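Local coordinates for 3-ketosteroid-delta4-5alpha-dehydrogenase (Rhodococcus jostii, PDB 4AT2), which probably catalyses the FAD-dependent introduction of the 4,5 double bond into 5alpha-3-ketosteroids during steroid catabolism, at residues A47-I51 against A52-A56; Y202-M205 against K206-E210; L471-G475 against R476-G480. All blocks are in the same frame, centred on the assembly; numbering follows the deposited sequence.

Contact 1: residues A47-I51 against A52-A56. With FAD (flavin-adenine dinucleotide), chain D.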
loop_
_atom_site.group_PDB
_atom_site.type_symbol
_atom_site.label_atom_id
_atom_site.label_comp_id
_atom_site.label_asym_id
_atom_site.label_seq_id
_atom_site.Cartn_x
_atom_site.Cartn_y
_atom_site.Cartn_z
ATOM N N ALA A 47 13.757 20.397 13.844
ATOM C CA ALA A 47 13.442 19.283 14.734
ATOM C C ALA A 47 14.101 18.000 14.219
ATOM O O ALA A 47 13.699 17.462 13.179
ATOM C CB ALA A 47 11.934 19.113 14.852
ATOM N N GLY A 48 15.115 17.521 14.935
ATOM C CA GLY A 48 15.807 16.285 14.547
ATOM C C GLY A 48 17.189 16.533 13.971
ATOM O O GLY A 48 17.338 17.254 12.979
ATOM N N TYR A 49 18.206 15.938 14.591
ATOM C CA TYR A 49 19.593 16.174 14.194
ATOM C C TYR A 49 20.193 14.957 13.480
ATOM O O TYR A 49 21.236 14.423 13.889
ATOM C CB TYR A 49 20.425 16.538 15.429
ATOM C CG TYR A 49 21.639 17.409 15.180
ATOM C CD1 TYR A 49 22.202 17.535 13.900
ATOM C CD2 TYR A 49 22.252 18.081 16.237
ATOM C CE1 TYR A 49 23.317 18.326 13.684
ATOM C CE2 TYR A 49 23.368 18.872 16.029
ATOM C CZ TYR A 49 23.897 18.988 14.755
ATOM O OH TYR A 49 25.011 19.768 14.544
ATOM N N GLY A 50 19.518 14.520 12.423
ATOM C CA GLY A 50 20.029 13.467 11.540
ATOM C C GLY A 50 20.422 14.097 10.220
ATOM O O GLY A 50 20.758 15.275 10.172
ATOM N N ILE A 51 20.363 13.331 9.135
ATOM C CA ILE A 51 20.860 13.841 7.851
ATOM C C ILE A 51 20.059 15.027 7.319
ATOM O O ILE A 51 20.638 16.023 6.875
ATOM C CB ILE A 51 21.000 12.733 6.764
ATOM C CG1 ILE A 51 21.640 13.305 5.496
ATOM C CG2 ILE A 51 19.660 12.099 6.418
ATOM C CD1 ILE A 51 23.015 13.904 5.757
ATOM N N ALA A 52 18.730 14.923 7.372
ATOM C CA ALA A 52 17.873 15.977 6.849
ATOM C C ALA A 52 18.067 17.239 7.675
ATOM O O ALA A 52 18.179 18.335 7.130
ATOM C CB ALA A 52 16.421 15.550 6.887
ATOM N N GLY A 53 18.119 17.064 8.992
ATOM C CA GLY A 53 18.262 18.196 9.901
ATOM C C GLY A 53 19.569 18.939 9.736
ATOM O O GLY A 53 19.577 20.175 9.667
ATOM N N VAL A 54 20.679 18.202 9.652
ATOM C CA VAL A 54 21.985 18.872 9.549
ATOM C C VAL A 54 22.118 19.608 8.211
ATOM O O VAL A 54 22.615 20.740 8.175
ATOM C CB VAL A 54 23.178 17.939 9.860
ATOM C CG1 VAL A 54 23.389 16.904 8.761
ATOM C CG2 VAL A 54 24.444 18.760 10.120
ATOM N N ALA A 55 21.617 19.001 7.131
ATOM C CA ALA A 55 21.650 19.636 5.813
ATOM C C ALA A 55 20.830 20.922 5.796
ATOM O O ALA A 55 21.272 21.940 5.235
ATOM C CB ALA A 55 21.170 18.673 4.725
ATOM N N ALA A 56 19.650 20.880 6.422
ATOM C CA ALA A 56 18.792 22.061 6.543
ATOM C C ALA A 56 19.510 23.146 7.331
ATOM O O ALA A 56 19.480 24.317 6.949
ATOM C CB ALA A 56 17.471 21.713 7.212
HETATM P PA FAD D . 17.528 10.308 11.377
HETATM O O1A FAD D . 18.869 10.308 10.754
HETATM O O2A FAD D . 17.130 9.160 12.205
HETATM O O5B FAD D . 17.392 11.644 12.250
HETATM C C5B FAD D . 16.175 11.955 12.934
HETATM C C4B FAD D . 16.525 12.592 14.290
HETATM O O4B FAD D . 15.263 13.026 14.841
HETATM C C3B FAD D . 17.086 11.528 15.243
HETATM O O3B FAD D . 18.335 12.004 15.804
HETATM C C2B FAD D . 15.992 11.372 16.305
HETATM O O2B FAD D . 16.575 11.088 17.605
HETATM C C1B FAD D . 15.325 12.746 16.275
HETATM N N9A FAD D . 13.931 12.751 16.773
HETATM C C8A FAD D . 13.000 11.793 16.679
HETATM N N7A FAD D . 11.887 12.237 17.258
HETATM C C5A FAD D . 12.114 13.487 17.708
HETATM C C6A FAD D . 11.362 14.405 18.363
HETATM N N6A FAD D . 10.099 14.108 18.669
HETATM N N1A FAD D . 11.853 15.607 18.710
HETATM C C2A FAD D . 13.160 15.944 18.389
HETATM N N3A FAD D . 13.927 14.995 17.720
HETATM C C4A FAD D . 13.382 13.791 17.400
HETATM N N1 FAD D . 19.643 4.658 3.902
HETATM C C2 FAD D . 20.459 5.075 2.867
HETATM O O2 FAD D . 20.034 5.895 2.064
HETATM N N3 FAD D . 21.760 4.566 2.744
HETATM C C4 FAD D . 22.227 3.605 3.643
HETATM O O4 FAD D . 23.372 3.168 3.495
HETATM C C4X FAD D . 21.397 3.179 4.686
HETATM N N5 FAD D . 21.809 2.231 5.563
HETATM C C5X FAD D . 20.917 1.675 6.406
HETATM C C6 FAD D . 21.255 0.529 7.133
HETATM C C7 FAD D . 20.345 -0.047 8.023
HETATM C C7M FAD D . 20.740 -1.200 8.729
HETATM C C8 FAD D . 19.064 0.524 8.182
HETATM C C8M FAD D . 18.099 -0.000 9.067
HETATM C C9 FAD D . 18.735 1.675 7.463
HETATM C C9A FAD D . 19.647 2.240 6.558
HETATM N N10 FAD D . 19.321 3.336 5.831
HETATM C C10 FAD D . 20.111 3.706 4.814
HETATM C "C1'" FAD D . 18.158 4.201 6.160
HETATM C "C2'" FAD D . 18.651 5.522 6.771
HETATM O "O2'" FAD D . 19.519 5.168 7.850
HETATM C "C3'" FAD D . 17.476 6.358 7.303
HETATM O "O3'" FAD D . 16.300 6.218 6.486
HETATM C "C4'" FAD D . 17.886 7.838 7.373
HETATM O "O4'" FAD D . 19.060 7.939 8.193
HETATM C "C5'" FAD D . 16.765 8.682 7.984
HETATM O "O5'" FAD D . 17.167 10.065 7.949
HETATM P P FAD D . 16.356 11.163 8.808
HETATM O O1P FAD D . 14.945 11.185 8.408
HETATM O O2P FAD D . 17.164 12.427 8.791
HETATM O O3P FAD D . 16.322 10.468 10.282
HETATM O O HOH W 1 17.304 14.678 10.437
#
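Gly50 O accepts the backbone N-H of Val54 (N to O 3.0 Å), and Ile51 O takes that of Ala55 (N to O 3.1 Å). These bonds open helix 51-62, with Gly50 at the N-cap. The N-H groups at the start of the helix find other acceptors. Ala52 N points at FAD O2P over 3.3 Å in an almost straight bond (N-H...O 173°). Gly53 N gives its hydrogen to a water 2.9 Å away; that water donates to the same O2P at 2.8 Å and weakly accepts from Gly50 N. Ile51 N bonds to Thr80 OG1, and Tyr49 N to Glu71. Glycine suits three positions here: Gly53 CA makes a CA-H...O contact of 3.3 Å with Gly48 O, while Gly48 and Gly50 lie against the FAD ribose ring oxygen O4B and the ester oxygen O5B. Tyr49 aims its CB away from the helix, but chi1 of -152° brings the ring edge back, where CE1 meets Val54 CG2 at 3.8 Å. The chemistry fits a Rossmann-type GxGxxG turn: one direct main-chain N-H, a water held by others and probably the helix dipole would help to stabilise the negative charge on this FAD phosphate, with no cationic side chain from this turn.

Contact 2: residues Y202-M205 against K206-E210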
loop_
_atom_site.group_PDB
_atom_site.type_symbol
_atom_site.label_atom_id
_atom_site.label_comp_id
_atom_site.label_asym_id
_atom_site.label_seq_id
_atom_site.Cartn_x
_atom_site.Cartn_y
_atom_site.Cartn_z
ATOM N N TYR A 202 28.115 7.524 9.386
ATOM C CA TYR A 202 28.810 8.413 10.317
ATOM C C TYR A 202 29.745 9.394 9.602
ATOM O O TYR A 202 29.871 10.545 10.020
ATOM C CB TYR A 202 29.583 7.604 11.367
ATOM C CG TYR A 202 30.379 8.461 12.318
ATOM C CD1 TYR A 202 29.766 9.066 13.418
ATOM C CD2 TYR A 202 31.739 8.682 12.109
ATOM C CE1 TYR A 202 30.495 9.857 14.296
ATOM C CE2 TYR A 202 32.473 9.476 12.977
ATOM C CZ TYR A 202 31.843 10.059 14.063
ATOM O OH TYR A 202 32.576 10.850 14.923
ATOM N N MET A 203 30.401 8.940 8.535
ATOM C CA MET A 203 31.311 9.816 7.789
ATOM C C MET A 203 30.598 10.708 6.777
ATOM O O MET A 203 31.235 11.527 6.113
ATOM C CB MET A 203 32.479 9.045 7.151
ATOM C CG MET A 203 33.671 8.858 8.088
ATOM S SD MET A 203 34.256 10.366 8.903
ATOM C CE MET A 203 34.729 11.352 7.479
ATOM N N LEU A 204 29.280 10.547 6.660
ATOM C CA LEU A 204 28.459 11.577 6.047
ATOM C C LEU A 204 28.113 12.620 7.112
ATOM O O LEU A 204 28.293 13.818 6.889
ATOM C CB LEU A 204 27.190 10.986 5.428
ATOM C CG LEU A 204 26.109 11.957 4.938
ATOM C CD1 LEU A 204 26.627 12.918 3.870
ATOM C CD2 LEU A 204 24.911 11.175 4.422
ATOM N N MET A 205 27.642 12.155 8.270
ATOM C CA MET A 205 27.190 13.047 9.344
ATOM C C MET A 205 28.273 13.948 9.931
ATOM O O MET A 205 28.052 15.143 10.112
ATOM C CB MET A 205 26.570 12.248 10.495
ATOM C CG MET A 205 25.124 11.851 10.299
ATOM S SD MET A 205 24.003 13.220 9.918
ATOM C CE MET A 205 23.947 14.120 11.452
ATOM N N LYS A 206 29.427 13.366 10.260
ATOM C CA LYS A 206 30.476 14.084 10.993
ATOM C C LYS A 206 30.952 15.366 10.282
ATOM O O LYS A 206 30.933 16.437 10.897
ATOM C CB LYS A 206 31.646 13.145 11.337
ATOM C CG LYS A 206 32.756 13.798 12.145
ATOM C CD LYS A 206 33.831 12.771 12.457
ATOM C CE LYS A 206 34.825 13.288 13.485
ATOM N NZ LYS A 206 36.066 13.775 12.828
ATOM N N PRO A 207 31.360 15.276 8.992
ATOM C CA PRO A 207 31.758 16.519 8.300
ATOM C C PRO A 207 30.642 17.567 8.196
ATOM O O PRO A 207 30.922 18.763 8.260
ATOM C CB PRO A 207 32.158 16.048 6.893
ATOM C CG PRO A 207 32.380 14.582 7.006
ATOM C CD PRO A 207 31.515 14.088 8.128
ATOM N N LEU A 208 29.398 17.121 8.041
ATOM C CA LEU A 208 28.259 18.048 7.970
ATOM C C LEU A 208 28.034 18.741 9.317
ATOM O O LEU A 208 27.773 19.947 9.372
ATOM C CB LEU A 208 26.988 17.327 7.495
ATOM C CG LEU A 208 27.028 16.740 6.071
ATOM C CD1 LEU A 208 25.660 16.215 5.655
ATOM C CD2 LEU A 208 27.493 17.752 5.042
ATOM N N VAL A 209 28.167 17.982 10.400
ATOM C CA VAL A 209 28.039 18.542 11.743
ATOM C C VAL A 209 29.139 19.580 11.993
ATOM O O VAL A 209 28.862 20.681 12.477
ATOM C CB VAL A 209 28.026 17.433 12.824
ATOM C CG1 VAL A 209 28.213 18.023 14.219
ATOM C CG2 VAL A 209 26.714 16.658 12.749
ATOM N N GLU A 210 30.374 19.237 11.627
ATOM C CA GLU A 210 31.496 20.177 11.717
ATOM C C GLU A 210 31.198 21.464 10.947
ATOM O O GLU A 210 31.440 22.563 11.444
ATOM C CB GLU A 210 32.775 19.542 11.172
ATOM C CG GLU A 210 33.309 18.386 12.003
ATOM C CD GLU A 210 34.559 17.765 11.399
ATOM O OE1 GLU A 210 34.675 17.701 10.152
ATOM O OE2 GLU A 210 35.435 17.340 12.174
#
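Tyr202 O receives the backbone N-H of Lys206 at 2.9 Å (N to O), and three residues further on, Val209 N bonds to Met205 O, also at 2.9 Å. Between them the pattern breaks, because Pro207 has no N-H to offer: its CD sits 3.3 Å from Met203 O, which is buried without a polar partner, and the helix kinks. The Met203 side chain, bent at chi2 and chi3, crosses that of Pro207 at about a right angle and brings CE to 4.0 Å from Pro207 CG. On the outer side, Lys206 spends its long aliphatic chain on Tyr202: CB lies over one ring face, offset toward the rim, and CD comes 3.4 Å from Tyr202 OH. Beyond the straight chi1 to chi3 run, a bend at chi4 (-100°) leaves NZ in a long salt bridge with Glu210 OE2, 3.7 Å away, while Tyr202 has a cation-pi partner in Lys198. On the buried side, apolar side chains one turn apart meet: Leu204 CD1 and Leu208 CD1 at 3.9 Å, Met205 CE and Val209 CG2 at 4.0 Å. Helix 202-214 thus presents Leu204, Met205 and Leu208 to helix 51-62, and Leu204 and Leu208 also to helix 132-141.

Contact 3: residues L471-G475 against R476-G480. With FAD (flavin-adenine dinucleotide), chain D.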
loop_
_atom_site.group_PDB
_atom_site.type_symbol
_atom_site.label_atom_id
_atom_site.label_comp_id
_atom_site.label_asym_id
_atom_site.label_seq_id
_atom_site.Cartn_x
_atom_site.Cartn_y
_atom_site.Cartn_z
ATOM N N LEU A 471 6.052 25.969 7.625
ATOM C CA LEU A 471 6.300 24.538 7.855
ATOM C C LEU A 471 7.010 23.845 6.703
ATOM O O LEU A 471 6.539 23.849 5.563
ATOM C CB LEU A 471 4.996 23.801 8.179
ATOM C CG LEU A 471 5.179 22.390 8.765
ATOM C CD1 LEU A 471 5.942 22.423 10.086
ATOM C CD2 LEU A 471 3.813 21.730 8.919
ATOM N N PHE A 472 8.139 23.229 7.038
ATOM C CA PHE A 472 8.997 22.572 6.061
ATOM C C PHE A 472 9.370 21.209 6.600
ATOM O O PHE A 472 9.243 20.957 7.807
ATOM C CB PHE A 472 10.239 23.432 5.819
ATOM C CG PHE A 472 9.896 24.849 5.459
ATOM C CD1 PHE A 472 9.631 25.188 4.135
ATOM C CD2 PHE A 472 9.734 25.814 6.458
ATOM C CE1 PHE A 472 9.259 26.481 3.803
ATOM C CE2 PHE A 472 9.361 27.113 6.130
ATOM C CZ PHE A 472 9.131 27.443 4.801
ATOM N N ALA A 473 9.821 20.319 5.721
ATOM C CA ALA A 473 10.151 18.959 6.178
ATOM C C ALA A 473 11.032 18.229 5.188
ATOM O O ALA A 473 10.950 18.476 3.986
ATOM C CB ALA A 473 8.882 18.155 6.448
ATOM N N ALA A 474 11.857 17.317 5.700
ATOM C CA ALA A 474 12.702 16.488 4.842
ATOM C C ALA A 474 13.111 15.228 5.580
ATOM O O ALA A 474 12.975 15.139 6.806
ATOM C CB ALA A 474 13.930 17.262 4.380
ATOM N N GLY A 475 13.629 14.264 4.829
ATOM C CA GLY A 475 14.035 12.983 5.423
ATOM C C GLY A 475 12.841 12.060 5.558
ATOM O O GLY A 475 11.816 12.246 4.884
ATOM N N ARG A 476 12.952 11.063 6.430
ATOM C CA ARG A 476 11.937 10.003 6.436
ATOM C C ARG A 476 10.621 10.343 7.145
ATOM O O ARG A 476 9.733 9.496 7.234
ATOM C CB ARG A 476 12.515 8.641 6.869
ATOM C CG ARG A 476 13.506 8.054 5.844
ATOM C CD ARG A 476 12.850 7.431 4.594
ATOM N NE ARG A 476 12.155 8.413 3.740
ATOM C CZ ARG A 476 12.770 9.315 2.969
ATOM N NH1 ARG A 476 14.101 9.372 2.930
ATOM N NH2 ARG A 476 12.054 10.183 2.243
ATOM N N CYS A 477 10.457 11.592 7.589
ATOM C CA CYS A 477 9.104 12.035 7.929
ATOM C C CYS A 477 8.332 12.460 6.679
ATOM O O CYS A 477 7.148 12.784 6.765
ATOM C CB CYS A 477 9.102 13.136 8.995
ATOM S SG CYS A 477 9.747 14.753 8.503
ATOM N N THR A 478 8.996 12.426 5.521
ATOM C CA THR A 478 8.360 12.813 4.254
ATOM C C THR A 478 8.346 11.661 3.263
ATOM O O THR A 478 9.172 10.741 3.348
ATOM C CB THR A 478 9.075 14.001 3.570
ATOM O OG1 THR A 478 10.312 13.566 2.985
ATOM C CG2 THR A 478 9.336 15.119 4.569
ATOM N N SER A 479 7.413 11.729 2.313
ATOM C CA SER A 479 7.491 10.886 1.120
ATOM C C SER A 479 8.535 11.519 0.200
ATOM O O SER A 479 8.366 12.653 -0.249
ATOM C CB SER A 479 6.119 10.829 0.441
ATOM O OG SER A 479 6.108 9.932 -0.656
ATOM N N GLY A 480 9.629 10.798 -0.048
ATOM C CA GLY A 480 10.762 11.336 -0.827
ATOM C C GLY A 480 10.786 10.800 -2.245
ATOM O O GLY A 480 9.748 10.730 -2.916
HETATM P PA FAD D . 17.528 10.308 11.377
HETATM O O1A FAD D . 18.869 10.308 10.754
HETATM O O2A FAD D . 17.130 9.160 12.205
HETATM O O5B FAD D . 17.392 11.644 12.250
HETATM C C5B FAD D . 16.175 11.955 12.934
HETATM C C4B FAD D . 16.525 12.592 14.290
HETATM O O4B FAD D . 15.263 13.026 14.841
HETATM C C3B FAD D . 17.086 11.528 15.243
HETATM O O3B FAD D . 18.335 12.004 15.804
HETATM C C2B FAD D . 15.992 11.372 16.305
HETATM O O2B FAD D . 16.575 11.088 17.605
HETATM C C1B FAD D . 15.325 12.746 16.275
HETATM N N9A FAD D . 13.931 12.751 16.773
HETATM C C8A FAD D . 13.000 11.793 16.679
HETATM N N7A FAD D . 11.887 12.237 17.258
HETATM C C5A FAD D . 12.114 13.487 17.708
HETATM C C6A FAD D . 11.362 14.405 18.363
HETATM N N6A FAD D . 10.099 14.108 18.669
HETATM N N1A FAD D . 11.853 15.607 18.710
HETATM C C2A FAD D . 13.160 15.944 18.389
HETATM N N3A FAD D . 13.927 14.995 17.720
HETATM C C4A FAD D . 13.382 13.791 17.400
HETATM N N1 FAD D . 19.643 4.658 3.902
HETATM C C2 FAD D . 20.459 5.075 2.867
HETATM O O2 FAD D . 20.034 5.895 2.064
HETATM N N3 FAD D . 21.760 4.566 2.744
HETATM C C4 FAD D . 22.227 3.605 3.643
HETATM O O4 FAD D . 23.372 3.168 3.495
HETATM C C4X FAD D . 21.397 3.179 4.686
HETATM N N5 FAD D . 21.809 2.231 5.563
HETATM C C5X FAD D . 20.917 1.675 6.406
HETATM C C6 FAD D . 21.255 0.529 7.133
HETATM C C7 FAD D . 20.345 -0.047 8.023
HETATM C C7M FAD D . 20.740 -1.200 8.729
HETATM C C8 FAD D . 19.064 0.524 8.182
HETATM C C8M FAD D . 18.099 -0.000 9.067
HETATM C C9 FAD D . 18.735 1.675 7.463
HETATM C C9A FAD D . 19.647 2.240 6.558
HETATM N N10 FAD D . 19.321 3.336 5.831
HETATM C C10 FAD D . 20.111 3.706 4.814
HETATM C "C1'" FAD D . 18.158 4.201 6.160
HETATM C "C2'" FAD D . 18.651 5.522 6.771
HETATM O "O2'" FAD D . 19.519 5.168 7.850
HETATM C "C3'" FAD D . 17.476 6.358 7.303
HETATM O "O3'" FAD D . 16.300 6.218 6.486
HETATM C "C4'" FAD D . 17.886 7.838 7.373
HETATM O "O4'" FAD D . 19.060 7.939 8.193
HETATM C "C5'" FAD D . 16.765 8.682 7.984
HETATM O "O5'" FAD D . 17.167 10.065 7.949
HETATM P P FAD D . 16.356 11.163 8.808
HETATM O O1P FAD D . 14.945 11.185 8.408
HETATM O O2P FAD D . 17.164 12.427 8.791
HETATM O O3P FAD D . 16.322 10.468 10.282
HETATM O O HOH W 2 13.034 13.140 8.735
HETATM O O HOH W 3 13.489 13.882 2.013
#
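Gly475 O is gripped by two hydrogen bonds from Thr478: the backbone N at 2.9 Å closes a type I turn, and OG1 at 2.8 Å approaches in the carbonyl plane. Threonine suits the turn's last place because chi1 of 74° swings OG1 back onto that oxygen while CG2 takes the apolar side. Water extends the polar network. One molecule accepts from Gly475 N; another donates both to Ala474 O and to FAD O1P, and accepts from Cys477 N. The direct hydrogen bond to the cofactor from this turn comes from Arg476 N, which donates to FAD O1P over 2.8 Å (N-H...O 170°). Glycine suits position 475, where positive phi and the closeness of O1P leave no place for a CB. The Arg476 side chain, bent at chi2 and chi3, lays one guanidinium face over Gly475 O, with CZ 3.6 Å from it. NH2 donates to Thr478 O at 3.1 Å from above the carbonyl plane, while NH1 forms a salt bridge with Asp494 and a hydrogen bond with Ser491 OG. Apolar packing is small: Ala473 CB meets Thr478 CG2 at 3.6 Å and Cys477 SG at 4.1 Å. The phosphate oxygen is therefore held by a main-chain amide and a water, while the arginine's charge is met by Asp494 of helix 490-507, and its NH2 also ties down the turn's end.

All three contacts are largely buried, but only contacts 1 and 3 are polar at heart: both run off the ends of strands of the same parallel sheet, 45-47 and 471-473, and bring backbone amides and waters to different oxygens of one FAD phosphate. They touch through Ala52 CB on Ala474 O and Gly475 N. Contact 1 begins a helix, whereas contact 3 is a turn braced by side chains. Contact 2 is apolar packing along a kinked helix, its Tyr202 and Lys206 flank partly exposed. It touches contact 1, where Ile51 CD1 fits against Leu204 and Leu208, but not contact 3, whose nearest atoms lie about 11 Å away. Contact 1 thus lies between the apolar helix of contact 2 and the phosphate-binding turn of contact 3.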